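Local structure of PlzA (Borrelia burgdorferi, 7MIE) at residues K36-I48 and L158-E171. The protein binds the bacterial second messenger c-di-GMP through a PilZ-type domain and probably acts as a signalling receptor for it. Residues are numbered along the deposited sequence; the frame is centred on the assembly and turned at random.
With C2E (9,9'-[(2R,3R,3aS,5S,7aR,9R,10R,10aS,12S,14aR)-3,5,10,12-tetrahydroxy-5,12-dioxidooctahydro-2H,7H-difuro[3,2-d:3',2'-j][1,3,7,9,2,8]tetraoxadiphosphacyclododecine-2,9-diyl]bis(2-amino-1,9-dihydro-6H-purin-6-one)), chain C.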
ATOM      1  N   LYS A  36     -12.296 -16.955  -0.544  1.00 25.35           N
ATOM      2  CA  LYS A  36     -11.948 -16.693  -1.929  1.00 26.07           C
ATOM      3  C   LYS A  36     -10.633 -15.924  -2.007  1.00 27.76           C
ATOM      4  O   LYS A  36      -9.845 -16.160  -2.920  1.00 28.24           O
ATOM      5  CB  LYS A  36     -13.080 -15.907  -2.597  1.00 28.01           C
ATOM      6  CG  LYS A  36     -12.864 -15.629  -4.070  1.00 31.17           C
ATOM      7  CD  LYS A  36     -14.067 -15.046  -4.767  1.00 35.09           C
ATOM      8  CE  LYS A  36     -13.650 -14.719  -6.189  1.00 37.03           C
ATOM      9  NZ  LYS A  36     -14.806 -14.663  -7.087  1.00 40.37           N
ATOM     10  N   TYR A  37     -10.410 -15.001  -1.058  1.00 26.27           N
ATOM     11  CA  TYR A  37      -9.306 -14.041  -1.196  1.00 25.73           C
ATOM     12  C   TYR A  37      -8.224 -14.243  -0.151  1.00 27.38           C
ATOM     13  O   TYR A  37      -7.482 -13.313   0.210  1.00 25.93           O
ATOM     14  CB  TYR A  37      -9.820 -12.591  -1.235  1.00 23.83           C
ATOM     15  CG  TYR A  37     -10.641 -12.328  -2.479  1.00 24.75           C
ATOM     16  CD1 TYR A  37     -10.080 -12.514  -3.736  1.00 25.97           C
ATOM     17  CD2 TYR A  37     -11.946 -11.870  -2.417  1.00 24.02           C
ATOM     18  CE1 TYR A  37     -10.804 -12.295  -4.904  1.00 25.82           C
ATOM     19  CE2 TYR A  37     -12.683 -11.622  -3.575  1.00 25.69           C
ATOM     20  CZ  TYR A  37     -12.110 -11.862  -4.822  1.00 26.44           C
ATOM     21  OH  TYR A  37     -12.795 -11.639  -5.986  1.00 28.09           O
ATOM     22  N   ARG A  38      -8.114 -15.477   0.333  1.00 29.20           N
ATOM     23  CA  ARG A  38      -7.086 -15.769   1.318  1.00 30.56           C
ATOM     24  C   ARG A  38      -5.741 -15.422   0.692  1.00 28.61           C
ATOM     25  O   ARG A  38      -5.462 -15.744  -0.468  1.00 29.11           O
ATOM     26  CB  ARG A  38      -7.197 -17.227   1.804  1.00 35.58           C
ATOM     27  CG  ARG A  38      -6.052 -17.658   2.714  1.00 43.69           C
ATOM     28  CD  ARG A  38      -6.370 -18.914   3.511  1.00 47.49           C
ATOM     29  NE  ARG A  38      -7.773 -19.262   3.314  1.00 57.01           N
ATOM     30  CZ  ARG A  38      -8.214 -20.278   2.567  1.00 60.15           C
ATOM     31  NH1 ARG A  38      -9.514 -20.494   2.445  1.00 62.14           N
ATOM     32  NH2 ARG A  38      -7.355 -21.082   1.958  1.00 61.26           N
ATOM     33  N   GLY A  39      -4.957 -14.629   1.439  1.00 28.09           N
ATOM     34  CA  GLY A  39      -3.615 -14.278   1.015  1.00 27.94           C
ATOM     35  C   GLY A  39      -3.542 -13.024   0.136  1.00 28.93           C
ATOM     36  O   GLY A  39      -2.453 -12.617  -0.277  1.00 30.36           O
ATOM     37  N   LYS A  40      -4.697 -12.424  -0.171  1.00 24.30           N
ATOM     38  CA  LYS A  40      -4.732 -11.262  -1.050  1.00 22.78           C
ATOM     39  C   LYS A  40      -4.932  -9.985  -0.249  1.00 22.46           C
ATOM     40  O   LYS A  40      -5.373 -10.049   0.883  1.00 25.30           O
ATOM     41  CB  LYS A  40      -5.872 -11.411  -2.062  1.00 22.68           C
ATOM     42  CG  LYS A  40      -5.768 -12.683  -2.918  1.00 25.72           C
ATOM     43  CD  LYS A  40      -4.446 -12.853  -3.651  1.00 27.79           C
ATOM     44  CE  LYS A  40      -4.525 -14.077  -4.573  1.00 32.39           C
ATOM     45  NZ  LYS A  40      -3.228 -14.219  -5.283  1.00 36.76           N
ATOM     46  N   GLU A  41      -4.553  -8.834  -0.812  1.00 21.93           N
ATOM     47  CA  GLU A  41      -4.631  -7.603  -0.034  1.00 20.19           C
ATOM     48  C   GLU A  41      -4.957  -6.416  -0.932  1.00 21.63           C
ATOM     49  O   GLU A  41      -4.742  -6.464  -2.152  1.00 21.16           O
ATOM     50  CB  GLU A  41      -3.283  -7.348   0.676  1.00 21.38           C
ATOM     51  CG  GLU A  41      -2.147  -7.009  -0.322  1.00 23.26           C
ATOM     52  CD  GLU A  41      -0.694  -6.865   0.139  1.00 27.04           C
ATOM     53  OE1 GLU A  41      -0.469  -6.778   1.355  1.00 25.78           O
ATOM     54  OE2 GLU A  41       0.209  -6.772  -0.753  1.00 30.16           O
ATOM     55  N   ILE A  42      -5.366  -5.295  -0.295  1.00 19.88           N
ATOM     56  CA  ILE A  42      -5.516  -4.030  -0.989  1.00 19.76           C
ATOM     57  C   ILE A  42      -4.581  -3.029  -0.309  1.00 19.12           C
ATOM     58  O   ILE A  42      -4.686  -2.807   0.900  1.00 20.78           O
ATOM     59  CB  ILE A  42      -6.988  -3.559  -0.845  1.00 20.11           C
ATOM     60  CG1 ILE A  42      -8.008  -4.545  -1.463  1.00 21.58           C
ATOM     61  CG2 ILE A  42      -7.133  -2.144  -1.415  1.00 20.92           C
ATOM     62  CD1 ILE A  42      -7.824  -4.717  -2.992  1.00 22.16           C
ATOM     63  N   LYS A  43      -3.630  -2.494  -1.090  1.00 19.31           N
ATOM     64  CA  LYS A  43      -2.717  -1.454  -0.593  1.00 19.57           C
ATOM     65  C   LYS A  43      -3.468  -0.148  -0.369  1.00 21.16           C
ATOM     66  O   LYS A  43      -4.357   0.212  -1.135  1.00 21.57           O
ATOM     67  CB  LYS A  43      -1.471  -1.275  -1.470  1.00 20.25           C
ATOM     68  CG  LYS A  43      -0.572  -2.504  -1.459  1.00 23.04           C
ATOM     69  CD  LYS A  43       0.717  -2.425  -2.245  1.00 23.97           C
ATOM     70  CE  LYS A  43       0.522  -2.266  -3.733  1.00 25.91           C
ATOM     71  NZ  LYS A  43      -0.079  -3.478  -4.390  1.00 26.43           N
ATOM     72  N   MET A  44      -3.076   0.608   0.686  1.00 20.55           N
ATOM     73  CA  MET A  44      -3.825   1.808   1.039  1.00 21.37           C
ATOM     74  C   MET A  44      -3.400   3.016   0.201  1.00 22.08           C
ATOM     75  O   MET A  44      -2.235   3.174  -0.174  1.00 23.74           O
ATOM     76  CB  MET A  44      -3.675   2.132   2.534  1.00 22.65           C
ATOM     77  CG  MET A  44      -3.973   0.942   3.396  1.00 25.65           C
ATOM     78  SD  MET A  44      -5.669   0.243   3.174  1.00 31.38           S
ATOM     79  CE  MET A  44      -6.515   1.566   3.983  1.00 26.30           C
ATOM     80  N   SER A  45      -4.387   3.867  -0.116  1.00 20.61           N
ATOM     81  CA  SER A  45      -4.191   5.166  -0.759  1.00 22.24           C
ATOM     82  C   SER A  45      -5.317   6.076  -0.278  1.00 23.48           C
ATOM     83  O   SER A  45      -6.277   5.600   0.345  1.00 24.67           O
ATOM     84  CB  SER A  45      -4.208   5.033  -2.272  1.00 23.60           C
ATOM     85  OG  SER A  45      -5.568   4.900  -2.718  1.00 27.03           O
ATOM     86  N   THR A  46      -5.190   7.382  -0.551  1.00 23.85           N
ATOM     87  CA  THR A  46      -6.163   8.372  -0.113  1.00 24.99           C
ATOM     88  C   THR A  46      -7.592   7.955  -0.483  1.00 24.30           C
ATOM     89  O   THR A  46      -8.500   8.010   0.365  1.00 23.85           O
ATOM     90  CB  THR A  46      -5.778   9.749  -0.659  1.00 27.34           C
ATOM     91  OG1 THR A  46      -4.470   9.994  -0.133  1.00 29.86           O
ATOM     92  CG2 THR A  46      -6.697  10.856  -0.147  1.00 28.90           C
ATOM     93  N   GLU A  47      -7.802   7.574  -1.753  1.00 25.24           N
ATOM     94  CA  GLU A  47      -9.128   7.201  -2.212  1.00 26.11           C
ATOM     95  C   GLU A  47      -9.649   5.929  -1.531  1.00 25.43           C
ATOM     96  O   GLU A  47     -10.853   5.847  -1.284  1.00 25.03           O
ATOM     97  CB  GLU A  47      -9.189   7.032  -3.735  1.00 30.80           C
ATOM     98  CG  GLU A  47      -9.031   8.356  -4.480  1.00 34.59           C
ATOM     99  CD  GLU A  47      -9.460   8.223  -5.929  1.00 42.45           C
ATOM    100  OE1 GLU A  47     -10.066   9.174  -6.441  1.00 50.98           O
ATOM    101  OE2 GLU A  47      -9.188   7.148  -6.543  1.00 49.62           O
ATOM    102  N   ILE A  48      -8.769   4.967  -1.222  1.00 23.27           N
ATOM    103  CA  ILE A  48      -9.206   3.765  -0.521  1.00 24.03           C
ATOM    104  C   ILE A  48      -9.647   4.131   0.901  1.00 23.08           C
ATOM    105  O   ILE A  48     -10.692   3.695   1.362  1.00 23.33           O
ATOM    106  CB  ILE A  48      -8.097   2.685  -0.491  1.00 25.37           C
ATOM    107  CG1 ILE A  48      -7.731   2.272  -1.917  1.00 30.57           C
ATOM    108  CG2 ILE A  48      -8.522   1.478   0.346  1.00 24.85           C
ATOM    109  CD1 ILE A  48      -8.878   1.684  -2.666  1.00 30.42           C
ATOM    110  N   LEU A 158     -13.479  -4.481  -3.247  1.00 20.73           N
ATOM    111  CA  LEU A 158     -12.217  -4.034  -3.828  1.00 20.11           C
ATOM    112  C   LEU A 158     -11.381  -5.213  -4.309  1.00 20.39           C
ATOM    113  O   LEU A 158     -10.751  -5.120  -5.373  1.00 21.77           O
ATOM    114  CB  LEU A 158     -11.394  -3.239  -2.792  1.00 19.82           C
ATOM    115  CG  LEU A 158     -12.009  -1.875  -2.420  1.00 21.30           C
ATOM    116  CD1 LEU A 158     -11.307  -1.342  -1.168  1.00 22.02           C
ATOM    117  CD2 LEU A 158     -11.882  -0.891  -3.577  1.00 23.88           C
ATOM    118  N   LEU A 159     -11.406  -6.339  -3.573  1.00 20.14           N
ATOM    119  CA  LEU A 159     -10.667  -7.513  -4.033  1.00 19.88           C
ATOM    120  C   LEU A 159     -11.302  -8.108  -5.311  1.00 20.97           C
ATOM    121  O   LEU A 159     -10.569  -8.528  -6.180  1.00 20.65           O
ATOM    122  CB  LEU A 159     -10.569  -8.570  -2.925  1.00 20.50           C
ATOM    123  CG  LEU A 159      -9.658  -8.174  -1.768  1.00 20.81           C
ATOM    124  CD1 LEU A 159      -9.961  -9.001  -0.536  1.00 21.50           C
ATOM    125  CD2 LEU A 159      -8.181  -8.308  -2.206  1.00 21.90           C
ATOM    126  N   ASP A 160     -12.626  -8.067  -5.448  1.00 21.56           N
ATOM    127  CA  ASP A 160     -13.254  -8.472  -6.698  1.00 23.98           C
ATOM    128  C   ASP A 160     -12.743  -7.631  -7.859  1.00 22.56           C
ATOM    129  O   ASP A 160     -12.433  -8.169  -8.918  1.00 23.99           O
ATOM    130  CB  ASP A 160     -14.762  -8.216  -6.649  1.00 25.96           C
ATOM    131  CG  ASP A 160     -15.555  -9.215  -5.844  1.00 27.62           C
ATOM    132  OD1 ASP A 160     -15.051 -10.368  -5.608  1.00 28.74           O
ATOM    133  OD2 ASP A 160     -16.721  -8.847  -5.499  1.00 30.10           O
ATOM    134  N   LEU A 161     -12.630  -6.330  -7.648  1.00 22.65           N
ATOM    135  CA  LEU A 161     -12.136  -5.444  -8.708  1.00 23.78           C
ATOM    136  C   LEU A 161     -10.665  -5.719  -9.005  1.00 22.41           C
ATOM    137  O   LEU A 161     -10.256  -5.728 -10.168  1.00 23.13           O
ATOM    138  CB  LEU A 161     -12.340  -3.988  -8.298  1.00 23.94           C
ATOM    139  CG  LEU A 161     -13.803  -3.582  -8.114  1.00 27.28           C
ATOM    140  CD1 LEU A 161     -13.860  -2.102  -7.727  1.00 30.27           C
ATOM    141  CD2 LEU A 161     -14.601  -3.822  -9.406  1.00 26.16           C
ATOM    142  N   LYS A 162      -9.863  -5.948  -7.955  1.00 22.08           N
ATOM    143  CA  LYS A 162      -8.470  -6.292  -8.190  1.00 21.84           C
ATOM    144  C   LYS A 162      -8.331  -7.589  -8.977  1.00 23.23           C
ATOM    145  O   LYS A 162      -7.488  -7.654  -9.884  1.00 24.13           O
ATOM    146  CB  LYS A 162      -7.706  -6.339  -6.848  1.00 21.09           C
ATOM    147  CG  LYS A 162      -6.208  -6.541  -7.033  1.00 21.07           C
ATOM    148  CD  LYS A 162      -5.438  -6.416  -5.679  1.00 20.24           C
ATOM    149  CE  LYS A 162      -3.940  -6.573  -5.949  1.00 21.23           C
ATOM    150  NZ  LYS A 162      -3.158  -6.488  -4.685  1.00 20.61           N
ATOM    151  N   LEU A 163      -9.138  -8.608  -8.655  1.00 22.63           N
ATOM    152  CA  LEU A 163      -9.096  -9.881  -9.383  1.00 25.62           C
ATOM    153  C   LEU A 163      -9.446  -9.685 -10.866  1.00 23.61           C
ATOM    154  O   LEU A 163      -8.829 -10.284 -11.740  1.00 24.77           O
ATOM    155  CB  LEU A 163     -10.097 -10.876  -8.768  1.00 27.26           C
ATOM    156  CG  LEU A 163     -10.342 -12.172  -9.551  1.00 28.91           C
ATOM    157  CD1 LEU A 163      -9.039 -12.982  -9.674  1.00 31.04           C
ATOM    158  CD2 LEU A 163     -11.392 -13.013  -8.831  1.00 31.79           C
ATOM    159  N   GLY A 164     -10.458  -8.875 -11.127  1.00 23.71           N
ATOM    160  CA  GLY A 164     -10.935  -8.711 -12.491  1.00 23.01           C
ATOM    161  C   GLY A 164      -9.955  -7.983 -13.410  1.00 23.06           C
ATOM    162  O   GLY A 164      -9.949  -8.241 -14.611  1.00 22.99           O
ATOM    163  N   GLN A 165      -9.195  -7.000 -12.874  1.00 21.76           N
ATOM    164  CA  GLN A 165      -8.264  -6.268 -13.737  1.00 23.34           C
ATOM    165  C   GLN A 165      -8.975  -5.574 -14.893  1.00 24.11           C
ATOM    166  O   GLN A 165      -8.446  -5.492 -16.004  1.00 25.56           O
ATOM    167  CB  GLN A 165      -7.183  -7.217 -14.281  1.00 28.94           C
ATOM    168  CG  GLN A 165      -6.220  -7.629 -13.177  1.00 30.12           C
ATOM    169  CD  GLN A 165      -5.483  -6.408 -12.677  1.00 35.06           C
ATOM    170  OE1 GLN A 165      -4.797  -5.749 -13.451  1.00 39.19           O
ATOM    171  NE2 GLN A 165      -5.633  -6.083 -11.399  1.00 32.33           N
ATOM    172  N   ASN A 166     -10.207  -5.128 -14.626  1.00 21.14           N
ATOM    173  CA  ASN A 166     -11.039  -4.497 -15.632  1.00 22.97           C
ATOM    174  C   ASN A 166     -11.056  -2.979 -15.469  1.00 24.48           C
ATOM    175  O   ASN A 166     -11.340  -2.280 -16.438  1.00 28.79           O
ATOM    176  CB  ASN A 166     -12.482  -5.020 -15.533  1.00 21.23           C
ATOM    177  CG  ASN A 166     -12.565  -6.503 -15.863  1.00 22.39           C
ATOM    178  OD1 ASN A 166     -11.954  -6.947 -16.837  1.00 22.36           O
ATOM    179  ND2 ASN A 166     -13.320  -7.275 -15.073  1.00 21.59           N
ATOM    180  N   GLN A 167     -10.867  -2.494 -14.238  1.00 25.21           N
ATOM    181  CA  GLN A 167     -10.821  -1.047 -14.002  1.00 26.50           C
ATOM    182  C   GLN A 167      -9.741  -0.769 -12.962  1.00 25.11           C
ATOM    183  O   GLN A 167      -9.245  -1.692 -12.313  1.00 25.88           O
ATOM    184  CB  GLN A 167     -12.196  -0.530 -13.566  1.00 28.74           C
ATOM    185  CG  GLN A 167     -12.699  -1.115 -12.268  1.00 31.91           C
ATOM    186  CD  GLN A 167     -14.186  -0.849 -12.097  1.00 39.08           C
ATOM    187  OE1 GLN A 167     -14.620  -0.245 -11.130  1.00 46.50           O
ATOM    188  NE2 GLN A 167     -14.991  -1.298 -13.044  1.00 41.40           N
ATOM    189  N   ARG A 168      -9.426   0.523 -12.765  1.00 25.67           N
ATOM    190  CA  ARG A 168      -8.409   0.910 -11.796  1.00 27.07           C
ATOM    191  C   ARG A 168      -8.985   0.840 -10.391  1.00 27.74           C
ATOM    192  O   ARG A 168     -10.137   1.170 -10.201  1.00 28.95           O
ATOM    193  CB  ARG A 168      -8.036   2.389 -11.989  1.00 27.19           C
ATOM    194  CG  ARG A 168      -7.521   2.683 -13.391  1.00 26.35           C
ATOM    195  CD  ARG A 168      -7.118   4.151 -13.550  1.00 25.43           C
ATOM    196  NE  ARG A 168      -7.017   4.457 -14.959  1.00 26.31           N
ATOM    197  CZ  ARG A 168      -6.755   5.665 -15.445  1.00 25.26           C
ATOM    198  NH1 ARG A 168      -6.490   6.666 -14.615  1.00 25.27           N
ATOM    199  NH2 ARG A 168      -6.709   5.825 -16.760  1.00 27.78           N
ATOM    200  N   ILE A 169      -8.173   0.468  -9.401  1.00 30.90           N
ATOM    201  CA  ILE A 169      -8.678   0.636  -8.038  1.00 33.15           C
ATOM    202  C   ILE A 169      -7.972   1.787  -7.313  1.00 33.95           C
ATOM    203  O   ILE A 169      -8.526   2.344  -6.365  1.00 35.68           O
ATOM    204  CB  ILE A 169      -8.654  -0.663  -7.198  1.00 38.04           C
ATOM    205  CG1 ILE A 169      -7.258  -1.256  -7.043  1.00 38.89           C
ATOM    206  CG2 ILE A 169      -9.648  -1.690  -7.734  1.00 38.51           C
ATOM    207  CD1 ILE A 169      -7.062  -1.991  -5.721  1.00 43.08           C
ATOM    208  N   HIS A 170      -6.752   2.110  -7.729  1.00 28.74           N
ATOM    209  CA  HIS A 170      -6.033   3.226  -7.127  1.00 32.11           C
ATOM    210  C   HIS A 170      -5.938   4.444  -8.042  1.00 31.76           C
ATOM    211  O   HIS A 170      -5.849   4.344  -9.275  1.00 30.97           O
ATOM    212  CB  HIS A 170      -4.587   2.830  -6.823  1.00 32.73           C
ATOM    213  CG  HIS A 170      -4.469   1.770  -5.767  1.00 30.88           C
ATOM    214  ND1 HIS A 170      -4.724   2.007  -4.435  1.00 33.21           N
ATOM    215  CD2 HIS A 170      -4.176   0.456  -5.850  1.00 30.45           C
ATOM    216  CE1 HIS A 170      -4.577   0.872  -3.741  1.00 29.03           C
ATOM    217  NE2 HIS A 170      -4.220  -0.066  -4.561  1.00 31.75           N
ATOM    218  N   GLU A 171      -5.838   5.605  -7.390  1.00 31.59           N
ATOM    219  CA  GLU A 171      -5.492   6.836  -8.081  1.00 29.85           C
ATOM    220  C   GLU A 171      -4.044   6.740  -8.583  1.00 29.73           C
ATOM    221  O   GLU A 171      -3.184   6.005  -8.086  1.00 29.34           O
ATOM    222  CB  GLU A 171      -5.764   8.051  -7.177  1.00 30.72           C
ATOM    223  CG  GLU A 171      -4.944   8.086  -5.884  1.00 30.65           C
ATOM    224  CD  GLU A 171      -5.576   7.410  -4.679  1.00 33.89           C
ATOM    225  OE1 GLU A 171      -5.678   8.060  -3.653  1.00 32.54           O
ATOM    226  OE2 GLU A 171      -5.972   6.211  -4.785  1.00 33.83           O
TER
HETATM  227  P1  C2E C 302      -3.575  -3.350 -17.634  1.00 34.07           P
HETATM  228  O2P C2E C 302      -3.708  -2.583 -18.878  1.00 32.01           O
HETATM  229  O1P C2E C 302      -2.951  -4.723 -17.626  1.00 35.83           O
HETATM  230  O5' C2E C 302      -2.563  -2.472 -16.745  1.00 31.12           O
HETATM  231  C5' C2E C 302      -2.097  -3.031 -15.506  1.00 29.84           C
HETATM  232  C4' C2E C 302      -1.575  -1.922 -14.622  1.00 28.94           C
HETATM  233  O4' C2E C 302      -0.522  -1.211 -15.309  1.00 29.81           O
HETATM  234  C3' C2E C 302      -2.584  -0.823 -14.276  1.00 26.53           C
HETATM  235  O3' C2E C 302      -3.350  -1.285 -13.168  1.00 28.78           O
HETATM  236  C2' C2E C 302      -1.592   0.253 -13.759  1.00 27.43           C
HETATM  237  O2' C2E C 302      -1.101  -0.125 -12.488  1.00 29.10           O
HETATM  238  C1' C2E C 302      -0.426   0.089 -14.750  1.00 27.40           C
HETATM  239  N9  C2E C 302      -0.479   1.067 -15.824  1.00 27.23           N
HETATM  240  C8  C2E C 302      -0.785   0.900 -17.156  1.00 26.33           C
HETATM  241  N7  C2E C 302      -0.734   2.009 -17.841  1.00 28.32           N
HETATM  242  C5  C2E C 302      -0.409   2.975 -16.883  1.00 26.00           C
HETATM  243  C6  C2E C 302      -0.242   4.373 -17.011  1.00 27.15           C
HETATM  244  O6  C2E C 302      -0.424   5.056 -18.031  1.00 28.46           O
HETATM  245  N1  C2E C 302       0.076   4.963 -15.775  1.00 25.70           N
HETATM  246  C2  C2E C 302       0.230   4.285 -14.582  1.00 24.55           C
HETATM  247  N2  C2E C 302       0.527   5.001 -13.477  1.00 23.07           N
HETATM  248  N3  C2E C 302       0.070   2.973 -14.455  1.00 25.73           N
HETATM  249  C4  C2E C 302      -0.245   2.396 -15.648  1.00 26.09           C
HETATM  250  P11 C2E C 302      -4.752  -0.533 -12.863  1.00 26.77           P
HETATM  251  O21 C2E C 302      -5.182  -1.111 -11.558  1.00 26.21           O
HETATM  252  O11 C2E C 302      -4.478   0.946 -12.922  1.00 28.00           O
HETATM  253  O5A C2E C 302      -5.653  -0.934 -14.140  1.00 27.57           O
HETATM  254  C5A C2E C 302      -6.177  -2.286 -14.121  1.00 30.70           C
HETATM  255  C4A C2E C 302      -6.728  -2.601 -15.483  1.00 30.67           C
HETATM  256  O4A C2E C 302      -7.849  -1.734 -15.774  1.00 31.30           O
HETATM  257  C3A C2E C 302      -5.746  -2.350 -16.628  1.00 32.23           C
HETATM  258  O3A C2E C 302      -4.881  -3.481 -16.697  1.00 33.36           O
HETATM  259  C2A C2E C 302      -6.715  -2.181 -17.796  1.00 33.91           C
HETATM  260  O2A C2E C 302      -7.221  -3.424 -18.261  1.00 35.30           O
HETATM  261  C1A C2E C 302      -7.813  -1.352 -17.120  1.00 30.10           C
HETATM  262  N91 C2E C 302      -7.656   0.084 -17.256  1.00 30.68           N
HETATM  263  C81 C2E C 302      -7.272   0.987 -16.287  1.00 29.25           C
HETATM  264  N71 C2E C 302      -7.227   2.210 -16.750  1.00 30.31           N
HETATM  265  C51 C2E C 302      -7.617   2.114 -18.089  1.00 32.17           C
HETATM  266  C61 C2E C 302      -7.770   3.111 -19.096  1.00 32.71           C
HETATM  267  O61 C2E C 302      -7.618   4.337 -19.034  1.00 34.25           O
HETATM  268  N11 C2E C 302      -8.190   2.557 -20.302  1.00 38.01           N
HETATM  269  C21 C2E C 302      -8.383   1.220 -20.543  1.00 36.43           C
HETATM  270  N21 C2E C 302      -8.776   0.900 -21.789  1.00 38.45           N
HETATM  271  N31 C2E C 302      -8.290   0.282 -19.600  1.00 33.77           N
HETATM  272  C41 C2E C 302      -7.879   0.803 -18.402  1.00 30.89           C
HETATM  273  O   HOH W   1     -16.540 -12.565  -5.617  1.00 42.70           O
HETATM  274  O   HOH W   2      -3.384  -9.251  -3.541  1.00 24.50           O
HETATM  275  O   HOH W   3      -0.292  -6.138  -3.369  1.00 42.81           O
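Leu159 sets its CB over one face of the Tyr37 ring, 3.7 Å from the centroid, in a CH-pi contact. At the ring edge Tyr37 OH donates to Asp160 OD1, 2.6 Å away, on the anti lone pair; water 1 ties the same oxygen to Lys36 NZ, and Lys36 CG covers the other ring face. Further along, Ile42 CD1 packs on Leu159 CD2 (3.7 Å) and reaches Ile169 CD1. The extended Lys162 runs past this group to give its NZ to Glu41 O at 3.0 Å, and water 2 links that amine to Glu41 N.

At the far end Glu171 OE1 accepts from Glu47 N at 2.9 Å (163° at the hydrogen) in the first turn of helix 46-52. Ser45, at the N-cap position, gives its OG to OE2, a bond modelled doubtfully short. A bend at chi2 (-90°) turns the carboxylate back to the helix start. In the loop before Glu171, Arg168 points away from segment 36-48 and binds a c-di-GMP guanine, NE to N71 at 2.9 Å and NH2 to O61. The contact joins this ligand-binding loop to the N-terminal domain, where strand 42-43 pairs with strand 65-74, while Phe283 of the C-terminal helix 273-283 touches Ser45 and Glu171.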